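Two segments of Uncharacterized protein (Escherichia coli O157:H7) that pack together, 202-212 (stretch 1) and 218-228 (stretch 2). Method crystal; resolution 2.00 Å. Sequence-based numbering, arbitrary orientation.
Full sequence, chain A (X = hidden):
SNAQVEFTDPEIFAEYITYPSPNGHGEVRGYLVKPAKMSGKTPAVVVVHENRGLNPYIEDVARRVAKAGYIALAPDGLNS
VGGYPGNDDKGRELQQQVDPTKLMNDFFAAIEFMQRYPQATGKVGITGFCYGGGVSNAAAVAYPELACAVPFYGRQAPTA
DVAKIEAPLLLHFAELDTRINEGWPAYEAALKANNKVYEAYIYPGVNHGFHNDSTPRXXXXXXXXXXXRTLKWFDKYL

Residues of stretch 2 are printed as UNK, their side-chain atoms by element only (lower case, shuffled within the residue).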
ATOM      1  N   ILE A 202     -11.472  10.364   9.081  1.00 49.05           N
ATOM      2  CA  ILE A 202     -10.808  10.321  10.368  1.00 49.49           C
ATOM      3  C   ILE A 202     -11.644   9.388  11.235  1.00 50.51           C
ATOM      4  O   ILE A 202     -12.808   9.661  11.492  1.00 53.63           O
ATOM      5  CB  ILE A 202     -10.693  11.722  10.989  1.00 53.88           C
ATOM      6  CG1 ILE A 202      -9.865  12.610  10.065  1.00 53.40           C
ATOM      7  CG2 ILE A 202     -10.030  11.649  12.357  1.00 55.70           C
ATOM      8  CD1 ILE A 202      -9.927  14.082  10.406  1.00 57.65           C
ATOM      9  N   TYR A 203     -11.031   8.302  11.699  1.00 46.49           N
ATOM     10  CA  TYR A 203     -11.727   7.285  12.475  1.00 47.43           C
ATOM     11  C   TYR A 203     -11.641   7.651  13.955  1.00 48.99           C
ATOM     12  O   TYR A 203     -10.537   7.751  14.498  1.00 47.11           O
ATOM     13  CB  TYR A 203     -11.131   5.897  12.161  1.00 46.33           C
ATOM     14  CG  TYR A 203     -11.343   5.543  10.702  1.00 43.60           C
ATOM     15  CD1 TYR A 203     -10.515   6.061   9.715  1.00 43.02           C
ATOM     16  CD2 TYR A 203     -12.419   4.748  10.300  1.00 43.86           C
ATOM     17  CE1 TYR A 203     -10.731   5.778   8.376  1.00 41.74           C
ATOM     18  CE2 TYR A 203     -12.642   4.456   8.963  1.00 42.74           C
ATOM     19  CZ  TYR A 203     -11.796   4.971   8.004  1.00 40.71           C
ATOM     20  OH  TYR A 203     -12.011   4.701   6.664  1.00 39.73           O
ATOM     21  N   PRO A 204     -12.802   7.888  14.605  1.00 52.01           N
ATOM     22  CA  PRO A 204     -12.761   8.334  16.002  1.00 53.22           C
ATOM     23  C   PRO A 204     -12.314   7.280  17.008  1.00 51.99           C
ATOM     24  O   PRO A 204     -12.512   6.085  16.802  1.00 52.15           O
ATOM     25  CB  PRO A 204     -14.212   8.750  16.289  1.00 56.66           C
ATOM     26  CG  PRO A 204     -15.036   7.958  15.338  1.00 56.28           C
ATOM     27  CD  PRO A 204     -14.185   7.716  14.117  1.00 52.76           C
ATOM     28  N   GLY A 205     -11.644   7.743  18.057  1.00 54.67           N
ATOM     29  CA  GLY A 205     -11.242   6.896  19.174  1.00 53.82           C
ATOM     30  C   GLY A 205     -10.204   5.819  18.918  1.00 52.23           C
ATOM     31  O   GLY A 205     -10.010   4.959  19.769  1.00 50.67           O
ATOM     32  N   VAL A 206      -9.532   5.854  17.769  1.00 48.77           N
ATOM     33  CA  VAL A 206      -8.506   4.858  17.465  1.00 46.07           C
ATOM     34  C   VAL A 206      -7.194   5.546  17.143  1.00 46.78           C
ATOM     35  O   VAL A 206      -7.143   6.756  16.874  1.00 49.46           O
ATOM     36  CB  VAL A 206      -8.900   3.926  16.295  1.00 44.67           C
ATOM     37  CG1 VAL A 206     -10.156   3.143  16.643  1.00 45.38           C
ATOM     38  CG2 VAL A 206      -9.098   4.710  15.000  1.00 44.27           C
ATOM     39  N   ASN A 207      -6.135   4.752  17.132  1.00 47.90           N
ATOM     40  CA  ASN A 207      -4.808   5.254  16.863  1.00 50.54           C
ATOM     41  C   ASN A 207      -4.230   4.643  15.599  1.00 44.90           C
ATOM     42  O   ASN A 207      -4.814   3.775  14.964  1.00 43.40           O
ATOM     43  CB  ASN A 207      -3.907   4.924  18.059  1.00 53.40           C
ATOM     44  CG  ASN A 207      -2.943   6.048  18.397  1.00 59.87           C
ATOM     45  OD1 ASN A 207      -2.451   6.769  17.518  1.00 55.26           O
ATOM     46  ND2 ASN A 207      -2.717   6.243  19.689  1.00 65.74           N
ATOM     47  N   HIS A 208      -3.075   5.142  15.213  1.00 44.95           N
ATOM     48  CA  HIS A 208      -2.307   4.612  14.103  1.00 45.99           C
ATOM     49  C   HIS A 208      -2.195   3.109  14.246  1.00 42.43           C
ATOM     50  O   HIS A 208      -2.087   2.608  15.369  1.00 39.66           O
ATOM     51  CB  HIS A 208      -0.940   5.249  14.361  1.00 47.71           C
ATOM     52  CG  HIS A 208       0.093   5.099  13.292  1.00 53.77           C
ATOM     53  ND1 HIS A 208       0.445   6.118  12.424  1.00 52.77           N
ATOM     54  CD2 HIS A 208       0.958   4.090  13.056  1.00 54.04           C
ATOM     55  CE1 HIS A 208       1.433   5.705  11.649  1.00 53.79           C
ATOM     56  NE2 HIS A 208       1.754   4.475  12.008  1.00 52.41           N
ATOM     57  N   GLY A 209      -2.231   2.392  13.125  1.00 37.94           N
ATOM     58  CA  GLY A 209      -2.115   0.937  13.127  1.00 33.80           C
ATOM     59  C   GLY A 209      -3.424   0.208  13.386  1.00 34.64           C
ATOM     60  O   GLY A 209      -3.418  -1.008  13.609  1.00 34.41           O
ATOM     61  N   PHE A 210      -4.560   0.908  13.326  1.00 33.32           N
ATOM     62  CA  PHE A 210      -5.854   0.276  13.676  1.00 34.39           C
ATOM     63  C   PHE A 210      -6.285  -0.853  12.746  1.00 32.02           C
ATOM     64  O   PHE A 210      -7.101  -1.679  13.134  1.00 33.07           O
ATOM     65  CB  PHE A 210      -7.008   1.295  13.857  1.00 34.20           C
ATOM     66  CG  PHE A 210      -7.425   1.997  12.597  1.00 35.00           C
ATOM     67  CD1 PHE A 210      -8.228   1.362  11.654  1.00 36.06           C
ATOM     68  CD2 PHE A 210      -7.058   3.311  12.370  1.00 37.93           C
ATOM     69  CE1 PHE A 210      -8.622   2.014  10.494  1.00 35.86           C
ATOM     70  CE2 PHE A 210      -7.464   3.974  11.219  1.00 38.82           C
ATOM     71  CZ  PHE A 210      -8.244   3.321  10.277  1.00 36.96           C
ATOM     72  N   HIS A 211      -5.749  -0.887  11.534  1.00 31.89           N
ATOM     73  CA  HIS A 211      -6.046  -1.974  10.607  1.00 29.57           C
ATOM     74  C   HIS A 211      -5.161  -3.202  10.861  1.00 29.45           C
ATOM     75  O   HIS A 211      -5.482  -4.302  10.392  1.00 27.72           O
ATOM     76  CB  HIS A 211      -5.846  -1.505   9.173  1.00 29.98           C
ATOM     77  CG  HIS A 211      -6.291  -2.499   8.149  1.00 30.14           C
ATOM     78  ND1 HIS A 211      -5.420  -3.372   7.535  1.00 28.77           N
ATOM     79  CD2 HIS A 211      -7.521  -2.775   7.648  1.00 31.08           C
ATOM     80  CE1 HIS A 211      -6.092  -4.139   6.696  1.00 28.28           C
ATOM     81  NE2 HIS A 211      -7.367  -3.796   6.745  1.00 27.35           N
ATOM     82  N   ASN A 212      -4.063  -3.031  11.598  1.00 27.71           N
ATOM     83  CA  ASN A 212      -3.136  -4.136  11.839  1.00 27.31           C
ATOM     84  C   ASN A 212      -3.637  -5.034  12.968  1.00 28.31           C
ATOM     85  O   ASN A 212      -3.415  -4.773  14.146  1.00 27.62           O
ATOM     86  CB  ASN A 212      -1.722  -3.634  12.117  1.00 25.98           C
ATOM     87  CG  ASN A 212      -0.687  -4.767  12.129  1.00 27.12           C
ATOM     88  OD1 ASN A 212      -1.027  -5.941  12.333  1.00 27.63           O
ATOM     89  ND2 ASN A 212       0.595  -4.414  11.890  1.00 23.92           N
ATOM     90  N   UNK A 218      -5.109  -2.602  17.022  1.00 37.36           N
ATOM     91  CA  UNK A 218      -6.159  -3.072  16.138  1.00 35.49           C
ATOM     92  C   UNK A 218      -7.540  -2.660  16.642  1.00 36.49           C
ATOM     93  O   UNK A 218      -7.824  -2.772  17.827  1.00 31.90           O
ATOM     94  c   UNK A 218      -8.412  -5.438  13.151  1.00 37.09           C
ATOM     95  c   UNK A 218      -7.406  -4.859  13.911  1.00 37.08           C
ATOM     96  c   UNK A 218      -9.095  -6.741  15.061  1.00 36.60           C
ATOM     97  o   UNK A 218     -10.248  -6.962  13.000  1.00 39.02           O
ATOM     98  c   UNK A 218      -6.120  -4.589  16.070  1.00 35.51           C
ATOM     99  c   UNK A 218      -7.231  -5.201  15.252  1.00 36.50           C
ATOM    100  c   UNK A 218      -9.259  -6.370  13.740  1.00 39.24           C
ATOM    101  c   UNK A 218      -8.089  -6.159  15.811  1.00 37.98           C
ATOM    102  N   UNK A 219      -8.371  -2.155  15.737  1.00 36.32           N
ATOM    103  CA  UNK A 219      -9.777  -1.879  16.047  1.00 39.03           C
ATOM    104  C   UNK A 219     -10.606  -2.451  14.906  1.00 39.71           C
ATOM    105  O   UNK A 219     -10.595  -1.913  13.795  1.00 36.48           O
ATOM    106  o   UNK A 219     -11.771  -0.187  17.810  1.00 47.29           O
ATOM    107  c   UNK A 219     -11.494  -0.132  16.600  1.00 43.76           C
ATOM    108  o   UNK A 219     -12.347   0.126  15.726  1.00 42.48           O
ATOM    109  c   UNK A 219     -10.061  -0.394  16.192  1.00 40.82           C
ATOM    110  N   UNK A 220     -11.334  -3.529  15.182  1.00 41.28           N
ATOM    111  CA  UNK A 220     -12.091  -4.218  14.145  1.00 42.84           C
ATOM    112  C   UNK A 220     -13.075  -3.329  13.393  1.00 42.25           C
ATOM    113  O   UNK A 220     -13.126  -3.360  12.169  1.00 38.80           O
ATOM    114  c   UNK A 220     -13.606  -6.199  13.708  1.00 53.92           C
ATOM    115  c   UNK A 220     -12.827  -5.409  14.736  1.00 49.25           C
ATOM    116  n   UNK A 220     -15.965  -7.501  12.811  1.00 66.96           N
ATOM    117  c   UNK A 220     -14.802  -8.257  13.261  1.00 60.96           C
ATOM    118  c   UNK A 220     -14.125  -7.471  14.319  1.00 57.99           C
ATOM    119  N   UNK A 221     -13.849  -2.539  14.123  1.00 40.83           N
ATOM    120  CA  UNK A 221     -14.859  -1.686  13.510  1.00 42.82           C
ATOM    121  C   UNK A 221     -14.249  -0.678  12.518  1.00 41.32           C
ATOM    122  O   UNK A 221     -14.727  -0.539  11.388  1.00 40.60           O
ATOM    123  o   UNK A 221     -16.745  -0.295  14.038  1.00 50.65           O
ATOM    124  c   UNK A 221     -15.647  -0.967  14.606  1.00 45.58           C
ATOM    125  N   UNK A 222     -13.187   0.006  12.932  1.00 40.62           N
ATOM    126  CA  UNK A 222     -12.532   0.974  12.064  1.00 41.38           C
ATOM    127  C   UNK A 222     -11.827   0.261  10.906  1.00 39.51           C
ATOM    128  O   UNK A 222     -11.881   0.715   9.768  1.00 39.06           O
ATOM    129  c   UNK A 222     -11.545   1.813  12.858  1.00 42.06           C
ATOM    130  N   UNK A 223     -11.171  -0.857  11.205  1.00 37.86           N
ATOM    131  CA  UNK A 223     -10.438  -1.627  10.190  1.00 35.70           C
ATOM    132  C   UNK A 223     -11.366  -2.076   9.075  1.00 35.88           C
ATOM    133  O   UNK A 223     -11.077  -1.872   7.896  1.00 35.46           O
ATOM    134  c   UNK A 223      -9.776  -2.845  10.827  1.00 32.77           C
ATOM    135  N   UNK A 224     -12.488  -2.685   9.460  1.00 38.23           N
ATOM    136  CA  UNK A 224     -13.466  -3.198   8.499  1.00 37.38           C
ATOM    137  C   UNK A 224     -14.078  -2.086   7.667  1.00 37.50           C
ATOM    138  O   UNK A 224     -14.231  -2.242   6.459  1.00 36.79           O
ATOM    139  c   UNK A 224     -14.077  -5.331   9.751  1.00 40.22           C
ATOM    140  o   UNK A 224     -12.944  -5.736   9.448  1.00 37.15           O
ATOM    141  c   UNK A 224     -14.572  -4.000   9.199  1.00 40.17           C
ATOM    142  o   UNK A 224     -14.835  -5.988  10.481  1.00 43.22           O
ATOM    143  N   UNK A 225     -14.431  -0.974   8.310  1.00 37.67           N
ATOM    144  CA  UNK A 225     -15.021   0.164   7.599  1.00 38.49           C
ATOM    145  C   UNK A 225     -14.033   0.764   6.607  1.00 35.64           C
ATOM    146  O   UNK A 225     -14.363   1.003   5.444  1.00 36.38           O
ATOM    147  c   UNK A 225     -17.368   2.165   7.168  1.00 44.32           C
ATOM    148  c   UNK A 225     -16.138   2.488   8.007  1.00 43.36           C
ATOM    149  c   UNK A 225     -16.518   3.421   9.155  1.00 45.50           C
ATOM    150  c   UNK A 225     -15.481   1.230   8.590  1.00 41.30           C
ATOM    151  N   UNK A 226     -12.800   0.982   7.050  1.00 35.52           N
ATOM    152  CA  UNK A 226     -11.753   1.488   6.154  1.00 32.73           C
ATOM    153  C   UNK A 226     -11.521   0.538   4.970  1.00 33.47           C
ATOM    154  O   UNK A 226     -11.317   0.982   3.823  1.00 30.61           O
ATOM    155  c   UNK A 226     -10.463   1.714   6.911  1.00 31.69           C
ATOM    156  N   UNK A 227     -11.552  -0.767   5.231  1.00 32.64           N
ATOM    157  CA  UNK A 227     -11.310  -1.714   4.157  1.00 35.05           C
ATOM    158  C   UNK A 227     -12.462  -1.706   3.147  1.00 36.90           C
ATOM    159  O   UNK A 227     -12.225  -1.787   1.951  1.00 34.93           O
ATOM    160  c   UNK A 227      -6.938  -4.274   1.418  1.00 30.32           C
ATOM    161  n   UNK A 227     -10.268  -5.687   2.140  1.00 32.64           N
ATOM    162  c   UNK A 227      -9.106  -4.965   2.068  1.00 30.31           C
ATOM    163  c   UNK A 227     -11.056  -3.122   4.680  1.00 33.28           C
ATOM    164  c   UNK A 227      -8.150  -3.004   3.102  1.00 29.47           C
ATOM    165  c   UNK A 227      -7.024  -3.196   2.327  1.00 29.92           C
ATOM    166  c   UNK A 227     -10.497  -4.021   3.625  1.00 33.23           C
ATOM    167  c   UNK A 227     -11.102  -5.099   3.068  1.00 34.32           C
ATOM    168  c   UNK A 227      -7.974  -5.155   1.264  1.00 29.48           C
ATOM    169  c   UNK A 227      -9.214  -3.900   2.980  1.00 30.52           C
ATOM    170  N   UNK A 228     -13.694  -1.627   3.637  1.00 39.71           N
ATOM    171  CA  UNK A 228     -14.853  -1.585   2.744  1.00 41.11           C
ATOM    172  C   UNK A 228     -14.749  -0.386   1.840  1.00 38.49           C
ATOM    173  O   UNK A 228     -14.980  -0.496   0.642  1.00 35.37           O
ATOM    174  c   UNK A 228     -17.436  -1.461   2.715  1.00 55.02           C
ATOM    175  o   UNK A 228     -18.639  -0.596   4.625  1.00 76.45           O
ATOM    176  n   UNK A 228     -19.807  -1.759   3.100  1.00 77.12           N
ATOM    177  c   UNK A 228     -16.146  -1.479   3.540  1.00 48.52           C
ATOM    178  c   UNK A 228     -18.682  -1.238   3.567  1.00 68.99           C
TER

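Position 218 carries one carbon followed by a ring of six carbons bearing a single oxygen. One ring carbon lies 3.3 Å from Phe-210 O, and CB of position 218 lies 3.3 Å from Asn-212 O, so the base of the side chain, CB and the near side of the ring, packs against backbone carbonyls of stretch 1. A phenol ring on one carbon is tyrosine, Tyr-218. Its CA adds a CA-H...O contact to Phe-210 O at 3.4 Å.

Position 219 has two carbons, the second carrying two oxygens. That second carbon sits 3.5 Å from Val-206 CG1. Two side-chain oxygens on one carbon could also end a longer chain, but only CB precedes the carboxylate here, which gives Asp-219. It precedes the helix as its N-cap: Asp-219 OD2 accepts a hydrogen bond from the backbone N of position 222 at 2.9 Å.

At 220, four carbons in a row end in nitrogen; the CA-to-CB bond points away from stretch 1, the first three chi angles are t and the last is m, and no atom touches stretch 1. This is Lys-220. Position 221, with one carbon and one oxygen, is likewise free of stretch 1; the short hydroxyl side chain is that of Ser-221.

A lone carbon marks position 222, and it points toward stretch 1. This CB of 222 is 3.6 Å from Phe-210 CD1, 4.0 Å from Tyr-203 CD2 and 4.2 Å from Val-206 CG1. The residue is Ala-222, whose single methyl meets three side chains at once. Position 223 also has one carbon, its CB being 3.9 Å from His-211 CD2, and is Ala-223. Its carbonyl O lies 3.7 Å from His-211 CD2, at the edge of the imidazole.

Two carbons, the second with two oxygens, define position 224. The group makes no contact with stretch 1 and is Asp-224; its OD2 forms a salt bridge with Lys-220 NZ at 3.0 Å, one helical turn back. Position 225 shows four carbons forked at the second, one of the terminal carbons lying 4.0 Å from Tyr-203 CE2. The fork beyond CB identifies Leu-225.

Position 226 again has one carbon, with its CB 3.4 Å from Tyr-203 OH and 4.0 Å from Phe-210 CE1, the latter approach being at the ring edge. It is Ala-226. Position 227 holds one carbon and fused five- and six-membered rings with eight carbons and one nitrogen, an indole, hence Trp-227. Its CE3 is 3.8 Å from His-211 NE2, and the two rings meet obliquely, with planes at 32°. Position 228 has three carbons, the third bearing one oxygen and one nitrogen; this amide, Gln-228, does not reach stretch 1.

The contact combines one polar link with apolar packing. Asp-219 N donates to Phe-210 O at 2.9 Å and 171°, a nearly linear bond that ties the start of the helix to the loop. Beyond it, Ala-222 and Ala-226, one turn apart, offer small methyls against which the rings of Tyr-203 and Phe-210 lie close, while His-211 meets Ala-223 and Trp-227. Together the stretches bury 559 Å².

Stretch 2 (218-228) YDKSAADLAWQ
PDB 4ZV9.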